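Local coordinates for protein thiamine-phosphate synthase (Pyrococcus furiosus, PDB 1XI3) that probably condenses a thiazole phosphate with a hydroxymethylpyrimidine diphosphate to form thiamine phosphate in the biosynthesis of thiamine diphosphate, at residues Y18-R23 against G186-S191; A40-M45 against L72-D77; V165-G170 against T182-I187; N175-L180 against V210-G215. All blocks are in the same frame, centred on the assembly; numbering follows the deposited sequence. Where two conformers were deposited one is given.

Interaction 1 (Y18-R23 against G186-S191). With SO4 (sulfate ion), chain C.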
loop_
_atom_site.group_PDB
_atom_site.type_symbol
_atom_site.label_atom_id
_atom_site.label_comp_id
_atom_site.label_asym_id
_atom_site.label_seq_id
_atom_site.Cartn_x
_atom_site.Cartn_y
_atom_site.Cartn_z
ATOM N N TYR A 18 19.535 -5.173 12.985
ATOM C CA TYR A 18 18.398 -4.905 12.142
ATOM C C TYR A 18 18.587 -3.489 11.550
ATOM O O TYR A 18 18.553 -2.510 12.256
ATOM C CB TYR A 18 17.168 -4.984 13.055
ATOM C CG TYR A 18 15.811 -4.982 12.395
ATOM C CD1 TYR A 18 15.006 -6.110 12.444
ATOM C CD2 TYR A 18 15.318 -3.848 11.774
ATOM C CE1 TYR A 18 13.732 -6.130 11.845
ATOM C CE2 TYR A 18 14.028 -3.858 11.158
ATOM C CZ TYR A 18 13.259 -4.988 11.196
ATOM O OH TYR A 18 11.997 -4.999 10.625
ATOM N N VAL A 19 18.848 -3.405 10.254
ATOM C CA VAL A 19 19.175 -2.153 9.588
ATOM C C VAL A 19 17.990 -1.712 8.713
ATOM O O VAL A 19 17.476 -2.483 7.882
ATOM C CB VAL A 19 20.469 -2.283 8.721
ATOM C CG1 VAL A 19 20.694 -1.065 7.869
ATOM C CG2 VAL A 19 21.653 -2.509 9.613
ATOM N N ILE A 20 17.615 -0.436 8.857
ATOM C CA ILE A 20 16.460 0.112 8.189
ATOM C C ILE A 20 16.926 1.162 7.195
ATOM O O ILE A 20 17.787 1.991 7.493
ATOM C CB ILE A 20 15.486 0.734 9.221
ATOM C CG1 ILE A 20 15.021 -0.332 10.265
ATOM C CG2 ILE A 20 14.297 1.376 8.494
ATOM C CD1 ILE A 20 14.294 0.201 11.436
ATOM N N THR A 21 16.349 1.140 6.003
ATOM C CA THR A 21 16.732 2.099 4.951
ATOM C C THR A 21 16.264 3.505 5.260
ATOM O O THR A 21 15.315 3.691 5.998
ATOM C CB THR A 21 16.187 1.706 3.531
ATOM O OG1 THR A 21 14.765 1.865 3.461
ATOM C CG2 THR A 21 16.645 0.277 3.130
ATOM N N ASP A 22 16.914 4.491 4.652
ATOM C CA ASP A 22 16.424 5.867 4.692
ATOM C C ASP A 22 16.997 6.643 3.540
ATOM O O ASP A 22 18.140 7.103 3.597
ATOM C CB ASP A 22 16.777 6.531 6.030
ATOM C CG ASP A 22 16.151 7.917 6.171
ATOM O OD1 ASP A 22 15.548 8.421 5.188
ATOM O OD2 ASP A 22 16.203 8.482 7.290
ATOM N N ARG A 23 16.231 6.734 2.448
ATOM C CA ARG A 23 16.689 7.412 1.233
ATOM C C ARG A 23 16.931 8.914 1.448
ATOM O O ARG A 23 17.516 9.573 0.573
ATOM C CB ARG A 23 15.700 7.190 0.092
ATOM C CG ARG A 23 14.298 7.715 0.384
ATOM C CD ARG A 23 13.356 7.639 -0.818
ATOM N NE ARG A 23 13.375 6.336 -1.469
ATOM C CZ ARG A 23 12.802 6.062 -2.633
ATOM N NH1 ARG A 23 12.110 6.994 -3.294
ATOM N NH2 ARG A 23 12.935 4.847 -3.136
ATOM N N GLY A 186 17.986 -7.833 19.842
ATOM C CA GLY A 186 18.634 -7.128 18.790
ATOM C C GLY A 186 18.461 -5.643 18.890
ATOM O O GLY A 186 17.677 -5.138 19.710
ATOM N N ILE A 187 19.200 -4.941 18.042
ATOM C CA ILE A 187 19.076 -3.496 17.891
ATOM C C ILE A 187 18.780 -3.134 16.449
ATOM O O ILE A 187 19.309 -3.730 15.522
ATOM C CB ILE A 187 20.307 -2.746 18.402
ATOM C CG1 ILE A 187 21.586 -3.236 17.681
ATOM C CG2 ILE A 187 20.425 -2.952 19.891
ATOM C CD1 ILE A 187 22.820 -2.367 17.916
ATOM N N ALA A 188 17.879 -2.153 16.290
ATOM C CA ALA A 188 17.528 -1.600 15.018
ATOM C C ALA A 188 18.139 -0.215 14.900
ATOM O O ALA A 188 18.009 0.602 15.810
ATOM C CB ALA A 188 16.015 -1.537 14.842
ATOM N N VAL A 189 18.790 0.025 13.771
ATOM C CA VAL A 189 19.454 1.277 13.510
ATOM C C VAL A 189 19.076 1.849 12.149
ATOM O O VAL A 189 18.871 1.104 11.181
ATOM C CB VAL A 189 20.986 1.139 13.632
ATOM C CG1 VAL A 189 21.374 0.834 15.081
ATOM C CG2 VAL A 189 21.518 0.074 12.702
ATOM N N ILE A 190 19.032 3.179 12.086
ATOM C CA ILE A 190 18.886 3.903 10.826
ATOM C C ILE A 190 20.102 4.827 10.693
ATOM O O ILE A 190 21.032 4.527 9.949
ATOM C CB ILE A 190 17.549 4.691 10.754
ATOM C CG1 ILE A 190 16.383 3.781 11.190
ATOM C CG2 ILE A 190 17.370 5.251 9.339
ATOM C CD1 ILE A 190 14.978 4.343 10.875
ATOM N N SER A 191 20.103 5.910 11.458
ATOM C CA SER A 191 21.110 6.970 11.291
ATOM C C SER A 191 22.540 6.497 11.535
ATOM O O SER A 191 23.455 6.935 10.845
ATOM C CB SER A 191 20.779 8.179 12.194
ATOM O OG SER A 191 20.926 7.847 13.555
HETATM S S SO4 C . 17.769 6.288 14.566
HETATM O O1 SO4 C . 18.740 6.982 15.433
HETATM O O2 SO4 C . 17.952 6.958 13.285
HETATM O O3 SO4 C . 18.107 4.867 14.460
HETATM O O4 SO4 C . 16.513 6.376 15.248
#

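Interaction 2 (A40-M45 against L72-D77)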
loop_
_atom_site.group_PDB
_atom_site.type_symbol
_atom_site.label_atom_id
_atom_site.label_comp_id
_atom_site.label_asym_id
_atom_site.label_seq_id
_atom_site.Cartn_x
_atom_site.Cartn_y
_atom_site.Cartn_z
ATOM N N ALA A 40 24.817 -6.935 8.708
ATOM C CA ALA A 40 23.386 -6.844 9.054
ATOM C C ALA A 40 22.717 -8.196 8.905
ATOM O O ALA A 40 22.984 -8.961 7.927
ATOM C CB ALA A 40 22.703 -5.827 8.187
ATOM N N THR A 41 21.855 -8.539 9.862
ATOM C CA THR A 41 21.162 -9.812 9.832
ATOM C C THR A 41 19.711 -9.706 9.338
ATOM O O THR A 41 19.103 -10.688 8.936
ATOM C CB THR A 41 21.212 -10.519 11.193
ATOM O OG1 THR A 41 20.562 -9.708 12.195
ATOM C CG2 THR A 41 22.649 -10.779 11.602
ATOM N N ALA A 42 19.193 -8.481 9.374
ATOM C CA ALA A 42 17.849 -8.185 8.894
ATOM C C ALA A 42 17.869 -6.793 8.282
ATOM O O ALA A 42 18.570 -5.923 8.751
ATOM C CB ALA A 42 16.826 -8.247 10.037
ATOM N N ILE A 43 17.081 -6.614 7.221
ATOM C CA ILE A 43 16.936 -5.358 6.538
ATOM C C ILE A 43 15.454 -5.030 6.460
ATOM O O ILE A 43 14.634 -5.894 6.179
ATOM C CB ILE A 43 17.465 -5.454 5.088
ATOM C CG1 ILE A 43 18.978 -5.754 5.064
ATOM C CG2 ILE A 43 17.187 -4.205 4.274
ATOM C CD1 ILE A 43 19.831 -4.706 5.646
ATOM N N GLN A 44 15.130 -3.777 6.723
ATOM C CA GLN A 44 13.772 -3.280 6.536
ATOM C C GLN A 44 13.804 -2.149 5.517
ATOM O O GLN A 44 14.511 -1.131 5.695
ATOM C CB GLN A 44 13.152 -2.786 7.850
ATOM C CG GLN A 44 11.747 -2.282 7.690
ATOM C CD GLN A 44 11.297 -1.507 8.904
ATOM O OE1 GLN A 44 11.111 -0.288 8.843
ATOM N NE2 GLN A 44 11.173 -2.188 10.020
ATOM N N MET A 45 13.019 -2.319 4.460
ATOM C CA MET A 45 12.776 -1.302 3.484
ATOM C C MET A 45 11.687 -0.365 3.974
ATOM O O MET A 45 10.548 -0.772 4.138
ATOM C CB MET A 45 12.352 -1.909 2.148
ATOM C CG MET A 45 12.206 -0.903 1.048
ATOM S SD MET A 45 11.856 -1.587 -0.609
ATOM C CE MET A 45 10.135 -1.984 -0.450
ATOM N N LEU A 72 17.179 -11.716 6.771
ATOM C CA LEU A 72 15.753 -11.468 6.734
ATOM C C LEU A 72 15.459 -10.097 6.076
ATOM O O LEU A 72 16.244 -9.142 6.179
ATOM C CB LEU A 72 15.184 -11.496 8.137
ATOM C CG LEU A 72 15.122 -12.882 8.818
ATOM C CD1 LEU A 72 14.475 -12.820 10.197
ATOM C CD2 LEU A 72 14.437 -13.907 7.901
ATOM N N PHE A 73 14.294 -10.046 5.415
ATOM C CA PHE A 73 13.824 -8.852 4.707
ATOM C C PHE A 73 12.399 -8.492 5.103
ATOM O O PHE A 73 11.459 -9.293 4.939
ATOM C CB PHE A 73 13.886 -9.060 3.203
ATOM C CG PHE A 73 13.520 -7.864 2.406
ATOM C CD1 PHE A 73 13.981 -6.597 2.765
ATOM C CD2 PHE A 73 12.709 -7.976 1.295
ATOM C CE1 PHE A 73 13.583 -5.464 2.024
ATOM C CE2 PHE A 73 12.357 -6.793 0.522
ATOM C CZ PHE A 73 12.829 -5.583 0.917
ATOM N N PHE A 74 12.251 -7.263 5.631
ATOM C CA PHE A 74 10.969 -6.735 6.051
ATOM C C PHE A 74 10.662 -5.496 5.287
ATOM O O PHE A 74 11.564 -4.761 4.896
ATOM C CB PHE A 74 11.048 -6.344 7.553
ATOM C CG PHE A 74 11.265 -7.526 8.421
ATOM C CD1 PHE A 74 10.202 -8.360 8.749
ATOM C CD2 PHE A 74 12.558 -7.891 8.803
ATOM C CE1 PHE A 74 10.439 -9.518 9.514
ATOM C CE2 PHE A 74 12.775 -9.022 9.577
ATOM C CZ PHE A 74 11.724 -9.833 9.900
ATOM N N VAL A 75 9.366 -5.249 5.097
ATOM C CA VAL A 75 8.883 -3.983 4.559
ATOM C C VAL A 75 8.106 -3.233 5.650
ATOM O O VAL A 75 7.254 -3.819 6.304
ATOM C CB VAL A 75 7.982 -4.202 3.315
ATOM C CG1 VAL A 75 7.478 -2.872 2.776
ATOM C CG2 VAL A 75 8.770 -4.947 2.244
ATOM N N ASP A 76 8.393 -1.933 5.806
ATOM C CA ASP A 76 7.629 -1.097 6.748
ATOM C C ASP A 76 6.241 -0.819 6.159
ATOM O O ASP A 76 6.156 -0.422 4.987
ATOM C CB ASP A 76 8.320 0.220 7.007
ATOM C CG ASP A 76 7.646 0.997 8.115
ATOM O OD1 ASP A 76 7.382 2.177 7.891
ATOM O OD2 ASP A 76 7.360 0.399 9.160
ATOM N N ASP A 77 5.189 -1.093 6.956
ATOM C CA ASP A 77 3.782 -0.721 6.642
ATOM C C ASP A 77 3.168 -1.610 5.575
ATOM O O ASP A 77 2.202 -2.344 5.837
ATOM C CB ASP A 77 3.791 0.776 6.229
ATOM C CG ASP A 77 2.426 1.392 5.931
ATOM O OD1 ASP A 77 2.421 2.660 5.767
ATOM O OD2 ASP A 77 1.402 0.714 5.809
#

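Interaction 3 (V165-G170 against T182-I187). With SO4 (sulfate ion), chain C.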
loop_
_atom_site.group_PDB
_atom_site.type_symbol
_atom_site.label_atom_id
_atom_site.label_comp_id
_atom_site.label_asym_id
_atom_site.label_seq_id
_atom_site.Cartn_x
_atom_site.Cartn_y
_atom_site.Cartn_z
ATOM N N VAL A 165 12.246 -9.078 21.104
ATOM C CA VAL A 165 12.194 -7.608 21.175
ATOM C C VAL A 165 13.455 -7.034 20.537
ATOM O O VAL A 165 14.579 -7.383 20.936
ATOM C CB VAL A 165 12.072 -7.114 22.637
ATOM C CG1 VAL A 165 12.023 -5.567 22.676
ATOM C CG2 VAL A 165 10.892 -7.767 23.334
ATOM N N VAL A 166 13.259 -6.155 19.540
ATOM C CA VAL A 166 14.315 -5.378 18.926
ATOM C C VAL A 166 14.181 -3.938 19.427
ATOM O O VAL A 166 13.113 -3.326 19.298
ATOM C CB VAL A 166 14.207 -5.410 17.401
ATOM C CG1 VAL A 166 15.302 -4.614 16.785
ATOM C CG2 VAL A 166 14.258 -6.864 16.908
ATOM N N ALA A 167 15.233 -3.411 20.042
ATOM C CA ALA A 167 15.235 -2.003 20.490
ATOM C C ALA A 167 15.386 -1.105 19.283
ATOM O O ALA A 167 16.119 -1.446 18.355
ATOM C CB ALA A 167 16.413 -1.748 21.436
ATOM N N ILE A 168 14.753 0.086 19.308
ATOM C CA ILE A 168 14.915 1.028 18.252
ATOM C C ILE A 168 14.880 2.460 18.787
ATOM O O ILE A 168 14.169 2.742 19.762
ATOM C CB ILE A 168 13.820 0.839 17.138
ATOM C CG1 ILE A 168 14.177 1.682 15.914
ATOM C CG2 ILE A 168 12.438 1.119 17.678
ATOM C CD1 ILE A 168 13.359 1.429 14.688
ATOM N N GLY A 169 15.638 3.326 18.134
ATOM C CA GLY A 169 15.507 4.754 18.319
ATOM C C GLY A 169 16.705 5.381 18.989
ATOM O O GLY A 169 16.929 5.184 20.191
ATOM N N GLY A 170 17.486 6.111 18.216
ATOM C CA GLY A 170 18.642 6.814 18.753
ATOM C C GLY A 170 19.824 5.944 19.129
ATOM O O GLY A 170 20.712 6.375 19.903
ATOM N N THR A 182 19.732 -4.527 28.296
ATOM C CA THR A 182 18.351 -4.610 28.785
ATOM C C THR A 182 17.746 -5.977 28.525
ATOM O O THR A 182 16.696 -6.286 29.036
ATOM C CB THR A 182 17.434 -3.550 28.149
ATOM O OG1 THR A 182 17.354 -3.819 26.743
ATOM C CG2 THR A 182 17.972 -2.156 28.390
ATOM N N GLY A 183 18.396 -6.813 27.693
ATOM C CA GLY A 183 17.913 -8.140 27.431
ATOM C C GLY A 183 17.190 -8.326 26.109
ATOM O O GLY A 183 16.610 -9.392 25.841
ATOM N N VAL A 184 17.239 -7.280 25.281
ATOM C CA VAL A 184 16.703 -7.352 23.925
ATOM C C VAL A 184 17.431 -8.403 23.080
ATOM O O VAL A 184 18.555 -8.807 23.384
ATOM C CB VAL A 184 16.754 -5.968 23.200
ATOM C CG1 VAL A 184 15.746 -4.990 23.896
ATOM C CG2 VAL A 184 18.143 -5.403 23.164
ATOM N N ASP A 185 16.745 -8.860 22.051
ATOM C CA ASP A 185 17.300 -9.812 21.104
ATOM C C ASP A 185 18.115 -9.155 19.991
ATOM O O ASP A 185 18.813 -9.827 19.261
ATOM C CB ASP A 185 16.168 -10.641 20.563
ATOM C CG ASP A 185 15.413 -11.337 21.679
ATOM O OD1 ASP A 185 14.327 -10.854 22.119
ATOM O OD2 ASP A 185 15.995 -12.308 22.217
ATOM N N GLY A 186 17.986 -7.833 19.842
ATOM C CA GLY A 186 18.634 -7.128 18.790
ATOM C C GLY A 186 18.461 -5.643 18.890
ATOM O O GLY A 186 17.677 -5.138 19.710
ATOM N N ILE A 187 19.200 -4.941 18.042
ATOM C CA ILE A 187 19.076 -3.496 17.891
ATOM C C ILE A 187 18.780 -3.134 16.449
ATOM O O ILE A 187 19.309 -3.730 15.522
ATOM C CB ILE A 187 20.307 -2.746 18.402
ATOM C CG1 ILE A 187 21.586 -3.236 17.681
ATOM C CG2 ILE A 187 20.425 -2.952 19.891
ATOM C CD1 ILE A 187 22.820 -2.367 17.916
HETATM S S SO4 C . 17.769 6.288 14.566
HETATM O O1 SO4 C . 18.740 6.982 15.433
HETATM O O2 SO4 C . 17.952 6.958 13.285
HETATM O O3 SO4 C . 18.107 4.867 14.460
HETATM O O4 SO4 C . 16.513 6.376 15.248
#

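Interaction 4 (N175-L180 against V210-G215)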
loop_
_atom_site.group_PDB
_atom_site.type_symbol
_atom_site.label_atom_id
_atom_site.label_comp_id
_atom_site.label_asym_id
_atom_site.label_seq_id
_atom_site.Cartn_x
_atom_site.Cartn_y
_atom_site.Cartn_z
ATOM N N ASN A 175 25.978 3.888 22.675
ATOM C CA ASN A 175 24.957 3.457 23.635
ATOM C C ASN A 175 24.468 2.038 23.388
ATOM O O ASN A 175 23.689 1.502 24.181
ATOM C CB ASN A 175 23.771 4.435 23.687
ATOM C CG ASN A 175 23.093 4.621 22.341
ATOM O OD1 ASN A 175 23.008 3.683 21.551
ATOM N ND2 ASN A 175 22.612 5.830 22.077
ATOM N N ALA A 176 24.972 1.401 22.336
ATOM C CA ALA A 176 24.527 0.056 21.981
ATOM C C ALA A 176 24.711 -0.987 23.080
ATOM O O ALA A 176 23.807 -1.771 23.331
ATOM C CB ALA A 176 25.159 -0.388 20.678
ATOM N N ARG A 177 25.849 -1.003 23.798
ATOM C CA ARG A 177 25.993 -1.984 24.906
ATOM C C ARG A 177 24.949 -1.816 25.989
ATOM O O ARG A 177 24.366 -2.792 26.430
ATOM C CB ARG A 177 27.388 -1.931 25.565
ATOM C CG ARG A 177 28.441 -2.542 24.734
ATOM C CD ARG A 177 29.722 -2.825 25.546
ATOM N NE ARG A 177 30.478 -3.845 24.834
ATOM C CZ ARG A 177 31.243 -3.579 23.788
ATOM N NH1 ARG A 177 31.366 -2.340 23.352
ATOM N NH2 ARG A 177 31.882 -4.554 23.163
ATOM N N GLU A 178 24.698 -0.573 26.430
ATOM C CA GLU A 178 23.725 -0.364 27.463
ATOM C C GLU A 178 22.353 -0.820 26.975
ATOM O O GLU A 178 21.592 -1.385 27.734
ATOM C CB GLU A 178 23.668 1.094 27.900
ATOM C CG GLU A 178 23.012 1.266 29.271
ATOM N N VAL A 179 22.044 -0.550 25.705
ATOM C CA VAL A 179 20.755 -1.010 25.139
ATOM C C VAL A 179 20.676 -2.550 25.162
ATOM O O VAL A 179 19.701 -3.148 25.635
ATOM C CB VAL A 179 20.527 -0.460 23.704
ATOM C CG1 VAL A 179 19.291 -1.055 23.085
ATOM C CG2 VAL A 179 20.406 1.084 23.721
ATOM N N LEU A 180 21.732 -3.183 24.679
ATOM C CA LEU A 180 21.783 -4.645 24.601
ATOM C C LEU A 180 21.671 -5.320 25.991
ATOM O O LEU A 180 21.058 -6.380 26.145
ATOM C CB LEU A 180 23.052 -5.044 23.867
ATOM C CG LEU A 180 23.034 -4.779 22.356
ATOM C CD1 LEU A 180 24.412 -4.685 21.749
ATOM C CD2 LEU A 180 22.189 -5.875 21.625
ATOM N N VAL A 210 27.142 -6.198 19.073
ATOM C CA VAL A 210 26.111 -7.174 19.272
ATOM C C VAL A 210 26.638 -8.571 19.633
ATOM O O VAL A 210 26.107 -9.201 20.554
ATOM C CB VAL A 210 25.198 -7.268 18.022
ATOM C CG1 VAL A 210 24.241 -8.391 18.147
ATOM C CG2 VAL A 210 24.406 -5.941 17.891
ATOM N N GLU A 211 27.640 -9.045 18.897
ATOM C CA GLU A 211 28.144 -10.409 19.113
ATOM C C GLU A 211 28.802 -10.499 20.500
ATOM O O GLU A 211 28.613 -11.466 21.236
ATOM C CB GLU A 211 29.142 -10.796 18.033
ATOM C CG GLU A 211 28.516 -11.063 16.647
ATOM C CD GLU A 211 27.541 -12.208 16.633
ATOM O OE1 GLU A 211 27.705 -13.140 17.452
ATOM O OE2 GLU A 211 26.596 -12.192 15.801
ATOM N N GLU A 212 29.561 -9.478 20.807
ATOM C CA GLU A 212 30.250 -9.363 22.110
ATOM C C GLU A 212 29.342 -9.266 23.339
ATOM O O GLU A 212 29.664 -9.793 24.382
ATOM C CB GLU A 212 31.187 -8.179 22.046
ATOM C CG GLU A 212 32.370 -8.518 21.150
ATOM C CD GLU A 212 33.386 -7.450 21.063
ATOM O OE1 GLU A 212 33.129 -6.328 21.526
ATOM O OE2 GLU A 212 34.465 -7.751 20.498
ATOM N N VAL A 213 28.197 -8.599 23.245
ATOM C CA VAL A 213 27.303 -8.551 24.391
ATOM C C VAL A 213 26.437 -9.772 24.437
ATOM O O VAL A 213 26.345 -10.412 25.470
ATOM C CB VAL A 213 26.432 -7.262 24.412
ATOM C CG1 VAL A 213 25.474 -7.279 25.612
ATOM C CG2 VAL A 213 27.302 -6.048 24.436
ATOM N N LEU A 214 25.804 -10.118 23.306
ATOM C CA LEU A 214 24.857 -11.225 23.298
ATOM C C LEU A 214 25.532 -12.595 23.356
ATOM O O LEU A 214 24.937 -13.536 23.865
ATOM C CB LEU A 214 23.941 -11.146 22.061
ATOM C CG LEU A 214 23.068 -9.878 21.986
ATOM C CD1 LEU A 214 21.949 -10.059 20.943
ATOM C CD2 LEU A 214 22.452 -9.538 23.296
ATOM N N GLY A 215 26.745 -12.688 22.840
ATOM C CA GLY A 215 27.464 -13.956 22.787
ATOM C C GLY A 215 26.866 -14.923 21.774
ATOM O O GLY A 215 25.713 -14.781 21.322
ATOM O OXT GLY A 215 27.541 -15.876 21.382
#

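Interaction 1 (Y18-R23 against G186-S191)
I190 lies against I20 and D22 where the first and last strands of the TIM barrel close on each other. Its CG1 meets I20 CB at 3.7 Å and its CG2 meets D22 CB at 3.6 Å; with CG1 anti to the carbonyl carbon (chi1 -48°) and CG2 anti to the backbone N, the two branches divide between these neighbours. One step back, V19 and V189 touch through their CG2 methyls at 4.0 Å, while on the other face of the sheet CD2 of the Y18 ring approaches A188 CB at 3.9 Å. Three backbone bonds hold the parallel strands in register: Y18 N to I187 O at 2.9 Å, V189 N to Y18 O and I20 N to V189 O. The A188 CA-H is also directed at Y18 O. Beyond the strand, I190 N donates to sulfate O3 at 3.1 Å and S191 N to sulfate O2 at 3.0 Å. I190 occupies the N-cap position of helix 191-194, and the sulfate at this end probably marks the phosphate position of the thiazole substrate, which I190 and S191 are predicted to bind. Farther out, Y18 OH bonds to Y131 OH and Q44 NE2, and D22 pairs with R24. Strand 42-45 flanks strand 17-20, strand 165-168 adjoins 186-189, and helix 28-37 covers V19 and T21.

Interaction 2 (A40-M45 against L72-D77)
I43 O accepts F74 N at 2.8 Å in a nearly straight bond (169° at the hydrogen), and the F73 CA-H approaches the same oxygen. F74 O is shared in a similar way, taking M45 N at 2.9 Å and the Q44 CA-H, with CA 3.1 Å from that oxygen. Further bonds, ending with D76 N to M45 O, complete the parallel pairing of the strands. On the face of I43 and M45, the F73 ring leans obliquely toward M45, its CE1 3.8 Å from M45 CB. On the other face, A42 CB lies at the edge of the F74 ring. Q44 has CG anti to the backbone N (chi1 -179°) and is extended beyond it; its OE1 comes 3.4 Å from D76 CB, with the amide and carboxylate planes only 10° apart, while its NE2 bonds to Y18 OH. An alanine at Q44 would probably leave Y18 OH without its amide partner and open a gap beside D76. Q44, M45 and D76 are predicted to bind the pyrimidine diphosphate. Helix 52-68, packed on I43 and F73, joins the strands in a right-handed beta-alpha-beta unit, while strand 17-20 lies beside 42-45 and helix 79-85 touches M45, F73 and V75.

Interaction 3 (V165-G170 against T182-I187)
D185 holds CG anti to its own carbonyl carbon, beside the backbone N (chi1 -57°), and chi2 near 99° turns the carboxylate so that OD1 receives V165 N at 2.9 Å. The bond is close to straight, 166° at the hydrogen, and uses the OD1 lone pair that lies away from OD2. The return bond runs from D185 N to V165 O at 2.8 Å, so the amide and carbonyl of V165 are both held by one residue. V184 complements this grip: its CB sits 3.4 Å from V165 O, and its CG1, anti to the carbonyl carbon, touches V165 CG1 at 4.0 Å, the two side chains crossing at about a right angle. The same V184 methyl also reaches A167 CB, at 4.1 Å. Farther along, A167 N donates to G186 O at 3.0 Å, the donor tilted out of the carbonyl plane, while V166 CG1 lies 3.8 Å from the carbonyl carbon of I187. G186 N is buried without a partner. D185 OD2 is in turn paired with R12, which would probably help to fix the carboxylate. Later in the same segment, G170 N donates at 3.1 Å to O4 of the same sulfate that I190 and S191 hold; G170 is predicted to bind the thiazole phosphate. The segments belong to the beta-alpha-beta unit of strand 165-168, helix 176-180 and strand 186-189; helix 150-160 packs over A167 and V184, and helix 176-180 lies on A167 and I187.

Interaction 4 (N175-L180 against V210-G215)
L180 and V213 join two helices of the outer layer of the TIM barrel, 176-180 and 199-214, the axes of whose short segments approach to 9.9 Å, with 38° between their directions. From L180, CB meets V213 CG1 at 3.7 Å. CG stands anti to the carbonyl carbon (chi1 -73°), and from it the chain forks toward the other helix. CD1 passes over the backbone of V210, 3.9 Å from its CA, with V210 CG2 a little farther away. CD2 meets L214 CD2 at 4.0 Å, and the leucine side chain crosses those of both V210 and L214 at about a right angle. An alanine at L180 would keep the touch to V213 but would probably open a gap facing V210 and L214 and leave the L214 side chain freer to turn. R177 forms the outer edge of the contact. Its CG lies 3.7 Å from CG2 of V213, so the two methyls of this valine serve different partners, CG1 the leucine and CG2 the arginine. From CG to NE the arginine is extended, which keeps NE close to V213 CG2. I187 of strand 186-189 touches L180 and V210 beneath the helices, and I209 packs on R177 and L180. The contact lies away from the predicted substrate and magnesium sites. At the periphery of the contact a salt bridge joins R177 to E212: the guanidinium and carboxylate planes are 38° apart, and R177 NH2 is 2.7 Å from E212 OE1.

Overall arrangement
Interactions 1, 2 and 3 join neighbouring strands of one eight-stranded parallel barrel, while interaction 4 pairs two helices outside it. Interactions 1 and 3 share G186 and I187, with centres about 11 Å apart, and both reach the same sulfate; interaction 2, centred about 9 Å from interaction 1, adjoins it through strands 17-20 and 42-45. Along the chain, interaction 2 closes before interactions 3 and 4 open, those two interleave, and interaction 1 spans from the first strand to the last, closing the barrel. I187 links interaction 4 to the strands. The predicted pyrimidine and thiazole phosphate sites thus gather around the three strand contacts, with interaction 4 on the outer layer.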